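Local coordinates for beta 1-3 glucanase (Clostridium beijerinckii NCIMB 8052, PDB 5H4E), which probably hydrolyses the beta-1,3-glycosidic bonds of glucans, as a glycoside hydrolase family 64 domain, at residues T1-S6 with Q84-I89; N73-F78 with L105-N110; L271-K276 with K297-Q302; N308-L313 with D327-Y332. All blocks are in the same frame, centred on the assembly; numbering follows the deposited sequence.

Contact 1: residues T1-S6 with Q84-I89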
loop_
_atom_site.group_PDB
_atom_site.type_symbol
_atom_site.label_atom_id
_atom_site.label_comp_id
_atom_site.label_asym_id
_atom_site.label_seq_id
_atom_site.Cartn_x
_atom_site.Cartn_y
_atom_site.Cartn_z
ATOM N N THR A 1 -27.104 -5.847 -3.830
ATOM C CA THR A 1 -26.585 -4.542 -4.242
ATOM C C THR A 1 -26.733 -3.477 -3.162
ATOM O O THR A 1 -27.833 -3.233 -2.666
ATOM C CB THR A 1 -27.285 -4.033 -5.503
ATOM O OG1 THR A 1 -26.977 -4.901 -6.599
ATOM C CG2 THR A 1 -26.824 -2.612 -5.840
ATOM N N PRO A 2 -25.619 -2.836 -2.792
ATOM C CA PRO A 2 -25.663 -1.710 -1.856
ATOM C C PRO A 2 -26.462 -0.532 -2.414
ATOM O O PRO A 2 -26.689 -0.465 -3.629
ATOM C CB PRO A 2 -24.179 -1.341 -1.671
ATOM C CG PRO A 2 -23.447 -2.056 -2.728
ATOM C CD PRO A 2 -24.243 -3.255 -3.093
ATOM N N PRO A 3 -26.884 0.388 -1.536
ATOM C CA PRO A 3 -27.614 1.578 -1.970
ATOM C C PRO A 3 -26.757 2.441 -2.880
ATOM O O PRO A 3 -25.583 2.673 -2.585
ATOM C CB PRO A 3 -27.933 2.294 -0.656
ATOM C CG PRO A 3 -26.918 1.790 0.305
ATOM C CD PRO A 3 -26.670 0.375 -0.079
ATOM N N LEU A 4 -27.341 2.912 -3.976
ATOM C CA LEU A 4 -26.595 3.696 -4.943
ATOM C C LEU A 4 -27.157 5.106 -5.058
ATOM O O LEU A 4 -28.336 5.346 -4.804
ATOM C CB LEU A 4 -26.610 3.010 -6.301
ATOM C CG LEU A 4 -26.192 1.537 -6.200
ATOM C CD1 LEU A 4 -26.516 0.789 -7.468
ATOM C CD2 LEU A 4 -24.699 1.428 -5.861
ATOM N N LYS A 5 -26.292 6.034 -5.433
ATOM C CA LYS A 5 -26.707 7.402 -5.700
ATOM C C LYS A 5 -26.192 7.765 -7.065
ATOM O O LYS A 5 -25.038 7.507 -7.366
ATOM C CB LYS A 5 -26.169 8.374 -4.652
ATOM C CG LYS A 5 -27.133 8.645 -3.533
ATOM C CD LYS A 5 -26.455 9.313 -2.342
ATOM C CE LYS A 5 -25.781 10.608 -2.733
ATOM N NZ LYS A 5 -25.511 11.433 -1.516
ATOM N N SER A 6 -27.045 8.353 -7.895
ATOM C CA SER A 6 -26.597 8.796 -9.200
ATOM C C SER A 6 -25.419 9.756 -9.026
ATOM O O SER A 6 -25.500 10.718 -8.257
ATOM C CB SER A 6 -27.738 9.459 -9.977
ATOM O OG SER A 6 -27.373 9.630 -11.337
ATOM N N GLN A 84 -23.952 3.546 9.825
ATOM C CA GLN A 84 -24.049 3.458 8.376
ATOM C C GLN A 84 -22.946 2.525 7.875
ATOM O O GLN A 84 -21.769 2.768 8.135
ATOM C CB GLN A 84 -23.927 4.835 7.727
ATOM C CG GLN A 84 -24.151 4.827 6.207
ATOM C CD GLN A 84 -24.300 6.219 5.624
ATOM O OE1 GLN A 84 -25.176 6.985 6.028
ATOM N NE2 GLN A 84 -23.434 6.559 4.672
ATOM N N SER A 85 -23.334 1.460 7.183
ATOM C CA SER A 85 -22.403 0.383 6.848
ATOM C C SER A 85 -21.712 0.607 5.509
ATOM O O SER A 85 -20.877 -0.193 5.085
ATOM C CB SER A 85 -23.135 -0.958 6.820
ATOM O OG SER A 85 -24.099 -0.975 5.767
ATOM N N TYR A 86 -22.073 1.694 4.845
ATOM C CA TYR A 86 -21.574 1.986 3.509
ATOM C C TYR A 86 -21.172 3.454 3.417
ATOM O O TYR A 86 -21.656 4.292 4.180
ATOM C CB TYR A 86 -22.636 1.664 2.455
ATOM C CG TYR A 86 -23.936 2.394 2.731
ATOM C CD1 TYR A 86 -24.904 1.831 3.557
ATOM C CD2 TYR A 86 -24.170 3.671 2.217
ATOM C CE1 TYR A 86 -26.089 2.512 3.847
ATOM C CE2 TYR A 86 -25.354 4.364 2.504
ATOM C CZ TYR A 86 -26.307 3.774 3.316
ATOM O OH TYR A 86 -27.477 4.437 3.601
ATOM N N ALA A 87 -20.301 3.749 2.462
ATOM C CA ALA A 87 -19.903 5.110 2.140
ATOM C C ALA A 87 -20.229 5.444 0.683
ATOM O O ALA A 87 -20.186 4.565 -0.186
ATOM C CB ALA A 87 -18.420 5.291 2.401
ATOM N N TYR A 88 -20.578 6.699 0.423
ATOM C CA TYR A 88 -20.634 7.210 -0.952
ATOM C C TYR A 88 -19.370 7.987 -1.240
ATOM O O TYR A 88 -18.951 8.777 -0.403
ATOM C CB TYR A 88 -21.835 8.134 -1.171
ATOM C CG TYR A 88 -23.187 7.527 -0.906
ATOM C CD1 TYR A 88 -23.733 6.598 -1.786
ATOM C CD2 TYR A 88 -23.939 7.914 0.200
ATOM C CE1 TYR A 88 -24.980 6.058 -1.569
ATOM C CE2 TYR A 88 -25.193 7.375 0.432
ATOM C CZ TYR A 88 -25.706 6.452 -0.462
ATOM O OH TYR A 88 -26.939 5.898 -0.254
ATOM N N ILE A 89 -18.749 7.781 -2.402
ATOM C CA ILE A 89 -17.678 8.694 -2.817
ATOM C C ILE A 89 -17.991 9.333 -4.157
ATOM O O ILE A 89 -18.602 8.700 -5.034
ATOM C CB ILE A 89 -16.271 8.004 -2.916
ATOM C CG1 ILE A 89 -16.314 6.797 -3.843
ATOM C CG2 ILE A 89 -15.769 7.591 -1.544
ATOM C CD1 ILE A 89 -14.938 6.390 -4.345
HETATM O O HOH W 1 -29.083 5.571 -2.198
#
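One water links Leu-4 to Tyr-88: it donates to the Leu-4 backbone O at 2.7 Å and lies 2.9 Å from the Tyr-88 OH. Direct contact falls to two tyrosine rings on the same side of the strand, each with one aliphatic group of segment 1-6 over a face. Pro-3 CG stands 3.5 Å from the Tyr-86 ring centroid, almost on the ring normal, a CH-pi contact that touches all six ring carbons about equally. The other face of this ring carries Gln-84 CG, so both faces are covered, and Gln-84 NE2 bonds back to the Tyr-86 backbone O at 2.9 Å. On Tyr-88 it is Lys-5 CD that covers the face, 3.5 Å from the centroid, with the lysine chain crossing the tyrosine at about a right angle. The Lys-5 chain bends at chi3 (57°), bringing CE to one side, and NZ ends 4.6 Å from the same centroid as an off-centre cation-pi partner; NZ is also hydrogen-bonded to Asn-46 O. Segment 1-6 is the loop leading into strand 9-16, and Pro-3 O bonds to Thr-10 OG1 of that strand. Strand 86-92 pairs antiparallel with 9-16 at the border of a five-stranded mixed sheet.

Contact 2: residues N73-F78 with L105-N110; sequences NYSNYF and LYIKVN
Tyr-74 lies with one ring face over the CB of Tyr-106, which sits 3.8 Å from the ring centroid and near its normal. The two tyrosine rings themselves meet obliquely, planes at 58°, with CD1 of each 3.7 Å apart. At the Tyr-74 edge, in the ring plane, comes the backbone N of Lys-108, while the lysine side chain crosses the tyrosine at about a right angle. Lys-108 CG is anti to the backbone N and the chain then bends at chi2 (75°), which sets CD; NZ donates a hydrogen bond to Asn-73 O at 3.1 Å, in the carbonyl plane. Here the end of hairpin strand 70-74, paired with 63-67, meets the start of another two-stranded ribbon, 108-111 with 117-120. Ser-75 OG donates to Ile-107 O at 2.6 Å, tilted from the carbonyl plane, and one water donates to Ser-75 O and Leu-105 O and accepts from Ile-107 N. Phe-78 crosses Leu-105 obliquely, its CZ 3.5 Å from Leu-105 CB, with Leu-105 N over one ring face toward the rim. Ile-107 CD1 approaches CE2 of the same ring at 3.7 Å. Val-109 CG2 touches both Ser-75 CB and the Tyr-77 hydroxyl, which bonds to Asp-56 OD2.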
loop_
_atom_site.group_PDB
_atom_site.type_symbol
_atom_site.label_atom_id
_atom_site.label_comp_id
_atom_site.label_asym_id
_atom_site.label_seq_id
_atom_site.Cartn_x
_atom_site.Cartn_y
_atom_site.Cartn_z
ATOM N N ASN A 73 -5.709 15.585 21.837
ATOM C CA ASN A 73 -7.021 15.503 21.186
ATOM C C ASN A 73 -6.894 15.195 19.694
ATOM O O ASN A 73 -6.006 15.720 19.021
ATOM C CB ASN A 73 -7.803 16.814 21.346
ATOM C CG ASN A 73 -8.307 17.040 22.763
ATOM O OD1 ASN A 73 -8.288 16.138 23.601
ATOM N ND2 ASN A 73 -8.791 18.252 23.025
ATOM N N TYR A 74 -7.799 14.379 19.164
ATOM C CA TYR A 74 -7.736 14.029 17.744
ATOM C C TYR A 74 -9.071 14.218 17.067
ATOM O O TYR A 74 -10.111 14.121 17.709
ATOM C CB TYR A 74 -7.284 12.582 17.563
ATOM C CG TYR A 74 -5.969 12.262 18.234
ATOM C CD1 TYR A 74 -5.918 11.958 19.593
ATOM C CD2 TYR A 74 -4.782 12.252 17.507
ATOM C CE1 TYR A 74 -4.719 11.657 20.216
ATOM C CE2 TYR A 74 -3.576 11.952 18.123
ATOM C CZ TYR A 74 -3.554 11.659 19.482
ATOM O OH TYR A 74 -2.358 11.363 20.096
ATOM N N SER A 75 -9.038 14.465 15.761
ATOM C CA SER A 75 -10.255 14.544 14.962
ATOM C C SER A 75 -11.068 13.264 15.093
ATOM O O SER A 75 -10.599 12.258 15.633
ATOM C CB SER A 75 -9.921 14.777 13.498
ATOM O OG SER A 75 -9.217 13.659 12.976
ATOM N N ASN A 76 -12.293 13.297 14.600
ATOM C CA ASN A 76 -13.127 12.116 14.671
ATOM C C ASN A 76 -13.973 12.041 13.419
ATOM O O ASN A 76 -15.129 12.476 13.393
ATOM C CB ASN A 76 -13.992 12.124 15.924
ATOM C CG ASN A 76 -14.696 10.800 16.146
ATOM O OD1 ASN A 76 -14.487 9.837 15.400
ATOM N ND2 ASN A 76 -15.539 10.741 17.172
ATOM N N TYR A 77 -13.367 11.505 12.366
ATOM C CA TYR A 77 -14.030 11.397 11.086
ATOM C C TYR A 77 -14.685 10.033 10.915
ATOM O O TYR A 77 -15.195 9.721 9.838
ATOM C CB TYR A 77 -13.033 11.633 9.955
ATOM C CG TYR A 77 -12.361 12.996 9.935
ATOM C CD1 TYR A 77 -13.006 14.140 10.400
ATOM C CD2 TYR A 77 -11.082 13.132 9.419
ATOM C CE1 TYR A 77 -12.374 15.388 10.358
ATOM C CE2 TYR A 77 -10.459 14.348 9.357
ATOM C CZ TYR A 77 -11.098 15.476 9.830
ATOM O OH TYR A 77 -10.433 16.680 9.750
ATOM N N PHE A 78 -14.673 9.230 11.979
ATOM C CA PHE A 78 -15.107 7.837 11.907
ATOM C C PHE A 78 -16.590 7.646 12.148
ATOM O O PHE A 78 -17.237 8.453 12.822
ATOM C CB PHE A 78 -14.301 6.993 12.903
ATOM C CG PHE A 78 -12.925 6.679 12.414
ATOM C CD1 PHE A 78 -12.670 5.487 11.748
ATOM C CD2 PHE A 78 -11.904 7.603 12.543
ATOM C CE1 PHE A 78 -11.398 5.206 11.259
ATOM C CE2 PHE A 78 -10.637 7.323 12.061
ATOM C CZ PHE A 78 -10.390 6.124 11.414
ATOM N N LEU A 105 -9.667 4.943 14.891
ATOM C CA LEU A 105 -8.276 5.370 14.901
ATOM C C LEU A 105 -8.184 6.798 15.413
ATOM O O LEU A 105 -9.169 7.548 15.372
ATOM C CB LEU A 105 -7.672 5.256 13.500
ATOM C CG LEU A 105 -7.636 3.825 12.955
ATOM C CD1 LEU A 105 -7.022 3.790 11.575
ATOM C CD2 LEU A 105 -6.822 2.982 13.919
ATOM N N TYR A 106 -7.014 7.158 15.926
ATOM C CA TYR A 106 -6.746 8.534 16.338
ATOM C C TYR A 106 -5.972 9.276 15.251
ATOM O O TYR A 106 -4.757 9.094 15.111
ATOM C CB TYR A 106 -5.947 8.570 17.635
ATOM C CG TYR A 106 -6.591 7.891 18.812
ATOM C CD1 TYR A 106 -7.496 8.566 19.629
ATOM C CD2 TYR A 106 -6.272 6.582 19.133
ATOM C CE1 TYR A 106 -8.079 7.947 20.717
ATOM C CE2 TYR A 106 -6.847 5.950 20.221
ATOM C CZ TYR A 106 -7.746 6.640 21.015
ATOM O OH TYR A 106 -8.310 6.005 22.094
ATOM N N ILE A 107 -6.677 10.101 14.481
ATOM C CA ILE A 107 -6.061 10.843 13.392
ATOM C C ILE A 107 -5.877 12.320 13.758
ATOM O O ILE A 107 -6.856 13.033 13.992
ATOM C CB ILE A 107 -6.909 10.727 12.103
ATOM C CG1 ILE A 107 -6.923 9.267 11.613
ATOM C CG2 ILE A 107 -6.399 11.680 11.045
ATOM C CD1 ILE A 107 -7.808 9.026 10.401
ATOM N N LYS A 108 -4.623 12.766 13.807
ATOM C CA LYS A 108 -4.285 14.161 14.118
ATOM C C LYS A 108 -4.252 15.047 12.868
ATOM O O LYS A 108 -3.429 14.832 11.977
ATOM C CB LYS A 108 -2.924 14.222 14.824
ATOM C CG LYS A 108 -2.519 15.596 15.370
ATOM C CD LYS A 108 -3.301 15.931 16.628
ATOM C CE LYS A 108 -2.629 17.037 17.439
ATOM N NZ LYS A 108 -3.265 17.149 18.792
ATOM N N VAL A 109 -5.127 16.049 12.803
ATOM C CA VAL A 109 -5.075 17.005 11.694
ATOM C C VAL A 109 -3.976 18.028 11.978
ATOM O O VAL A 109 -3.781 18.430 13.125
ATOM C CB VAL A 109 -6.429 17.738 11.471
ATOM C CG1 VAL A 109 -6.340 18.666 10.250
ATOM C CG2 VAL A 109 -7.562 16.739 11.299
ATOM N N ASN A 110 -3.261 18.446 10.942
ATOM C CA ASN A 110 -2.098 19.310 11.123
ATOM C C ASN A 110 -1.885 20.311 9.989
ATOM O O ASN A 110 -2.834 20.685 9.294
ATOM C CB ASN A 110 -0.843 18.449 11.283
ATOM C CG ASN A 110 -0.625 17.497 10.116
ATOM O OD1 ASN A 110 -0.942 17.810 8.967
ATOM N ND2 ASN A 110 -0.081 16.323 10.409
HETATM O O HOH W 2 -9.321 10.135 14.512
#

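Contact 3: residues L271-K276 with K297-Q302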
loop_
_atom_site.group_PDB
_atom_site.type_symbol
_atom_site.label_atom_id
_atom_site.label_comp_id
_atom_site.label_asym_id
_atom_site.label_seq_id
_atom_site.Cartn_x
_atom_site.Cartn_y
_atom_site.Cartn_z
ATOM N N LEU A 271 18.561 7.991 -19.713
ATOM C CA LEU A 271 17.557 7.790 -18.676
ATOM C C LEU A 271 18.231 7.181 -17.452
ATOM O O LEU A 271 18.792 6.089 -17.525
ATOM C CB LEU A 271 16.425 6.910 -19.197
ATOM C CG LEU A 271 15.711 7.418 -20.452
ATOM C CD1 LEU A 271 14.877 6.327 -21.082
ATOM C CD2 LEU A 271 14.823 8.626 -20.130
ATOM N N TYR A 272 18.181 7.893 -16.327
ATOM C CA TYR A 272 19.011 7.559 -15.173
ATOM C C TYR A 272 18.291 7.052 -13.927
ATOM O O TYR A 272 17.284 7.617 -13.509
ATOM C CB TYR A 272 19.825 8.784 -14.755
ATOM C CG TYR A 272 21.004 9.067 -15.642
ATOM C CD1 TYR A 272 22.289 8.775 -15.222
ATOM C CD2 TYR A 272 20.832 9.625 -16.898
ATOM C CE1 TYR A 272 23.372 9.025 -16.023
ATOM C CE2 TYR A 272 21.916 9.879 -17.712
ATOM C CZ TYR A 272 23.182 9.570 -17.266
ATOM O OH TYR A 272 24.266 9.817 -18.071
ATOM N N ILE A 273 18.843 6.002 -13.330
ATOM C CA ILE A 273 18.723 5.810 -11.893
ATOM C C ILE A 273 20.017 6.367 -11.304
ATOM O O ILE A 273 21.107 5.855 -11.571
ATOM C CB ILE A 273 18.534 4.342 -11.475
ATOM C CG1 ILE A 273 17.357 3.703 -12.201
ATOM C CG2 ILE A 273 18.332 4.239 -9.976
ATOM C CD1 ILE A 273 17.105 2.283 -11.754
ATOM N N HIS A 274 19.904 7.442 -10.532
ATOM C CA HIS A 274 21.080 8.078 -9.954
ATOM C C HIS A 274 21.553 7.407 -8.675
ATOM O O HIS A 274 21.038 7.665 -7.594
ATOM C CB HIS A 274 20.789 9.558 -9.704
ATOM C CG HIS A 274 20.485 10.315 -10.957
ATOM N ND1 HIS A 274 21.471 10.824 -11.773
ATOM C CD2 HIS A 274 19.310 10.616 -11.555
ATOM C CE1 HIS A 274 20.916 11.419 -12.813
ATOM N NE2 HIS A 274 19.606 11.308 -12.705
ATOM N N GLY A 275 22.542 6.531 -8.804
ATOM C CA GLY A 275 23.120 5.875 -7.652
ATOM C C GLY A 275 22.798 4.397 -7.547
ATOM O O GLY A 275 22.059 3.830 -8.366
ATOM N N LYS A 276 23.383 3.777 -6.530
ATOM C CA LYS A 276 23.161 2.378 -6.218
ATOM C C LYS A 276 22.272 2.281 -4.977
ATOM O O LYS A 276 22.570 2.900 -3.951
ATOM C CB LYS A 276 24.493 1.668 -5.996
ATOM C CG LYS A 276 24.356 0.248 -5.519
ATOM C CD LYS A 276 25.689 -0.485 -5.524
ATOM C CE LYS A 276 26.625 0.046 -4.467
ATOM N NZ LYS A 276 27.918 -0.689 -4.514
ATOM N N LYS A 297 10.685 7.041 -14.247
ATOM C CA LYS A 297 9.763 6.540 -13.232
ATOM C C LYS A 297 9.409 5.070 -13.488
ATOM O O LYS A 297 9.520 4.227 -12.594
ATOM C CB LYS A 297 8.498 7.410 -13.192
ATOM C CG LYS A 297 8.680 8.728 -12.422
ATOM C CD LYS A 297 7.400 9.569 -12.419
ATOM C CE LYS A 297 7.395 10.633 -11.309
ATOM N NZ LYS A 297 8.347 11.781 -11.514
ATOM N N ALA A 298 9.023 4.763 -14.719
ATOM C CA ALA A 298 8.679 3.392 -15.095
ATOM C C ALA A 298 9.865 2.439 -14.989
ATOM O O ALA A 298 9.705 1.288 -14.570
ATOM C CB ALA A 298 8.127 3.363 -16.486
ATOM N N ILE A 299 11.042 2.908 -15.392
ATOM C CA ILE A 299 12.271 2.123 -15.247
ATOM C C ILE A 299 12.581 1.843 -13.780
ATOM O O ILE A 299 12.904 0.712 -13.409
ATOM C CB ILE A 299 13.482 2.834 -15.874
ATOM C CG1 ILE A 299 13.421 2.753 -17.399
ATOM C CG2 ILE A 299 14.794 2.245 -15.331
ATOM C CD1 ILE A 299 14.307 3.768 -18.087
ATOM N N LYS A 300 12.476 2.873 -12.938
ATOM C CA LYS A 300 12.721 2.706 -11.502
ATOM C C LYS A 300 11.740 1.704 -10.879
ATOM O O LYS A 300 12.115 0.917 -10.008
ATOM C CB LYS A 300 12.635 4.062 -10.785
ATOM C CG LYS A 300 13.812 4.980 -11.108
ATOM C CD LYS A 300 13.647 6.383 -10.533
ATOM C CE LYS A 300 14.710 7.304 -11.109
ATOM N NZ LYS A 300 14.787 8.615 -10.392
ATOM N N ALA A 301 10.493 1.725 -11.347
ATOM C CA ALA A 301 9.472 0.807 -10.843
ATOM C C ALA A 301 9.842 -0.641 -11.179
ATOM O O ALA A 301 9.755 -1.544 -10.339
ATOM C CB ALA A 301 8.107 1.161 -11.423
ATOM N N GLN A 302 10.254 -0.853 -12.420
ATOM C CA GLN A 302 10.614 -2.190 -12.864
ATOM C C GLN A 302 11.842 -2.703 -12.127
ATOM O O GLN A 302 11.884 -3.860 -11.717
ATOM C CB GLN A 302 10.858 -2.190 -14.360
ATOM C CG GLN A 302 9.616 -1.913 -15.152
ATOM C CD GLN A 302 8.870 -3.181 -15.498
ATOM O OE1 GLN A 302 9.324 -4.284 -15.177
ATOM N NE2 GLN A 302 7.735 -3.040 -16.184
HETATM O O HOH W 3 16.053 9.784 -12.459
HETATM O O HOH W 4 17.427 8.227 -9.345
#
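Strand 271-273 runs past helix 297-302 with 8.6 Å between the two short axes and 41° between their directions, Ile-273 and Lys-300 having the nearest CA atoms. The helix packs beside 271-273, an outermost strand of the four-stranded antiparallel sheet. The apolar part begins with Leu-271 and Ile-299, whose side chains cross at about a right angle: CD1 of the isoleucine lies 3.9 Å from Leu-271 CB and nearly as close to Leu-271 CD1. Ile-273 passes Lys-300 in the opposite direction, with CG1 of the isoleucine 3.9 Å from CG of the lysine, while Ile-273 CD1 lies 4.3 Å from Ile-299 CG2. Lys-300 runs extended beyond CG, chi2 173° placing CD anti to CA, and its CE comes 3.5 Å from the Tyr-272 O. The ammonium makes no direct bond to the strand. Two waters span the distance instead: one accepts from Lys-300 NZ and donates to Tyr-272 O, each at 2.7 Å, and the other accepts from both NZ and the backbone N of His-274. NZ also bonds to the backbone O atoms of Asp-290 and Gly-291. The lysine serves two ends, its CG packing on Ile-273 CG1 and its ammonium satisfied by carbonyls and water; the oxygens round NZ would probably help to stabilise its positive charge.

Contact 4: residues N308-L313 with D327-Y332; sequences NRHVML and DAPANY
His-310 presents its ring edge to the Pro-329 carbonyl, ND1 donating to the Pro-329 O at 2.8 Å along a nearly straight line, 164° at the hydrogen. This histidine is the first residue beyond helix 294-309, in a Schellman motif with positive phi, and the loop it meets leads into helix 332-339. The acceptor oxygen lies in the imidazole plane, whereas the donor stands above the carbonyl plane of Pro-329. Over one face of the same ring comes the Asp-327 O, 3.3 Å from His-310 CG, and Pro-329 CD touches CE1. CG is anti to the backbone N (chi1 -164°), on the side of the loop carbonyls; Tyr-229, on helix 227-236, stacks with the ring. Two residues earlier, the bond between the segments is made by main chain: Asn-331 N donates to Asn-308 O at 2.8 Å. Beside it the two asparagine side chains run side by side and point the same way, amide planes 36° apart, and Asn-331 ND2 donates a hydrogen bond to Asn-308 OD1 at 3.0 Å, the oxygen lying almost in the donor's amide plane.

The next shell fixes both amides. Asn-308 ND2 is held by Val-282 O and Cys-304 O, which turns OD1 toward the loop. The peptide bond before Pro-329 is cis, and Ala-330 N bonds to Tyr-225 OH. Asn-331 is the N-cap residue of helix 332-339, its OD1 accepting a hydrogen bond from Ala-334 N.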
loop_
_atom_site.group_PDB
_atom_site.type_symbol
_atom_site.label_atom_id
_atom_site.label_comp_id
_atom_site.label_asym_id
_atom_site.label_seq_id
_atom_site.Cartn_x
_atom_site.Cartn_y
_atom_site.Cartn_z
ATOM N N ASN A 308 13.124 -6.748 -5.501
ATOM C CA ASN A 308 12.292 -7.441 -4.520
ATOM C C ASN A 308 11.970 -8.885 -4.901
ATOM O O ASN A 308 11.885 -9.765 -4.034
ATOM C CB ASN A 308 10.981 -6.688 -4.299
ATOM C CG ASN A 308 11.160 -5.489 -3.405
ATOM O OD1 ASN A 308 11.198 -5.617 -2.184
ATOM N ND2 ASN A 308 11.321 -4.323 -4.008
ATOM N N ARG A 309 11.797 -9.115 -6.199
ATOM C CA ARG A 309 11.414 -10.428 -6.719
ATOM C C ARG A 309 12.624 -11.311 -7.040
ATOM O O ARG A 309 12.456 -12.476 -7.424
ATOM C CB ARG A 309 10.541 -10.258 -7.972
ATOM C CG ARG A 309 9.164 -9.641 -7.687
ATOM C CD ARG A 309 8.487 -9.120 -8.961
ATOM N NE ARG A 309 7.153 -8.590 -8.683
ATOM C CZ ARG A 309 6.438 -7.860 -9.539
ATOM N NH1 ARG A 309 6.936 -7.546 -10.734
ATOM N NH2 ARG A 309 5.230 -7.422 -9.189
ATOM N N HIS A 310 13.825 -10.759 -6.837
ATOM C CA HIS A 310 15.110 -11.398 -7.164
ATOM C C HIS A 310 15.127 -11.935 -8.605
ATOM O O HIS A 310 15.335 -13.120 -8.836
ATOM C CB HIS A 310 15.437 -12.527 -6.165
ATOM C CG HIS A 310 16.874 -12.971 -6.191
ATOM N ND1 HIS A 310 17.735 -12.768 -5.130
ATOM C CD2 HIS A 310 17.594 -13.633 -7.133
ATOM C CE1 HIS A 310 18.923 -13.274 -5.422
ATOM N NE2 HIS A 310 18.864 -13.806 -6.628
ATOM N N VAL A 311 14.921 -11.049 -9.574
ATOM C CA VAL A 311 14.994 -11.423 -10.983
ATOM C C VAL A 311 15.740 -10.369 -11.809
ATOM O O VAL A 311 15.585 -10.314 -13.033
ATOM C CB VAL A 311 13.585 -11.643 -11.606
ATOM C CG1 VAL A 311 12.995 -12.987 -11.166
ATOM C CG2 VAL A 311 12.641 -10.475 -11.275
ATOM N N MET A 312 16.558 -9.551 -11.140
ATOM C CA MET A 312 17.308 -8.495 -11.821
ATOM C C MET A 312 18.208 -9.060 -12.929
ATOM O O MET A 312 18.483 -8.385 -13.920
ATOM C CB MET A 312 18.137 -7.689 -10.810
ATOM C CG MET A 312 17.380 -6.472 -10.234
ATOM S SD MET A 312 16.907 -5.288 -11.519
ATOM C CE MET A 312 18.477 -4.477 -11.879
ATOM N N LEU A 313 18.636 -10.307 -12.778
ATOM C CA LEU A 313 19.487 -10.931 -13.799
ATOM C C LEU A 313 18.702 -11.709 -14.856
ATOM O O LEU A 313 19.297 -12.372 -15.704
ATOM C CB LEU A 313 20.507 -11.856 -13.130
ATOM C CG LEU A 313 21.427 -11.131 -12.146
ATOM C CD1 LEU A 313 22.297 -12.090 -11.359
ATOM C CD2 LEU A 313 22.283 -10.099 -12.864
ATOM N N ASP A 327 15.334 -17.268 -5.078
ATOM C CA ASP A 327 16.492 -17.329 -4.197
ATOM C C ASP A 327 16.607 -16.064 -3.367
ATOM O O ASP A 327 16.083 -15.013 -3.738
ATOM C CB ASP A 327 17.781 -17.558 -4.993
ATOM C CG ASP A 327 18.942 -18.024 -4.102
ATOM O OD1 ASP A 327 18.694 -18.355 -2.912
ATOM O OD2 ASP A 327 20.096 -18.066 -4.588
ATOM N N ALA A 328 17.295 -16.187 -2.234
ATOM C CA ALA A 328 17.543 -15.072 -1.333
ATOM C C ALA A 328 18.723 -14.235 -1.826
ATOM O O ALA A 328 19.653 -14.768 -2.439
ATOM C CB ALA A 328 17.808 -15.597 0.078
ATOM N N PRO A 329 18.700 -12.920 -1.569
ATOM C CA PRO A 329 17.651 -12.183 -0.860
ATOM C C PRO A 329 16.452 -11.887 -1.752
ATOM O O PRO A 329 16.607 -11.551 -2.921
ATOM C CB PRO A 329 18.354 -10.887 -0.467
ATOM C CG PRO A 329 19.302 -10.647 -1.585
ATOM C CD PRO A 329 19.808 -12.031 -1.967
ATOM N N ALA A 330 15.258 -11.988 -1.182
ATOM C CA ALA A 330 14.053 -11.581 -1.887
ATOM C C ALA A 330 13.060 -11.084 -0.854
ATOM O O ALA A 330 13.267 -11.278 0.345
ATOM C CB ALA A 330 13.476 -12.742 -2.685
ATOM N N ASN A 331 11.984 -10.457 -1.303
ATOM C CA ASN A 331 10.991 -9.958 -0.348
ATOM C C ASN A 331 10.025 -11.081 0.033
ATOM O O ASN A 331 8.924 -11.181 -0.501
ATOM C CB ASN A 331 10.249 -8.752 -0.919
ATOM C CG ASN A 331 9.520 -7.969 0.144
ATOM O OD1 ASN A 331 8.996 -8.551 1.080
ATOM N ND2 ASN A 331 9.496 -6.637 0.011
ATOM N N TYR A 332 10.452 -11.934 0.956
ATOM C CA TYR A 332 9.643 -13.099 1.332
ATOM C C TYR A 332 8.366 -12.725 2.081
ATOM O O TYR A 332 7.389 -13.473 2.076
ATOM C CB TYR A 332 10.497 -14.071 2.154
ATOM C CG TYR A 332 11.499 -14.779 1.265
ATOM C CD1 TYR A 332 11.080 -15.791 0.400
ATOM C CD2 TYR A 332 12.835 -14.401 1.239
ATOM C CE1 TYR A 332 11.974 -16.442 -0.434
ATOM C CE2 TYR A 332 13.755 -15.063 0.407
ATOM C CZ TYR A 332 13.305 -16.076 -0.431
ATOM O OH TYR A 332 14.177 -16.751 -1.264
#

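How the contacts relate
Contacts 3 and 4 share helix 294-309: contact 3 uses its middle and contact 4 its C-terminal end, with centres about 17 Å apart and nearest atoms about 5 Å apart. Contacts 1 and 2 belong to the other half of the chain, their segments alternating along the sequence; their centres are about 24 Å apart and their nearest atoms about 8 Å. Each of this pair lies across the chain's centre from contacts 3 and 4, the four centre-to-centre spacings running from about 37 to 42 Å. Contacts 1 and 2 join strands and loops, whereas contacts 3 and 4 tie helix 294-309 to a sheet border and to the loop before helix 332-339.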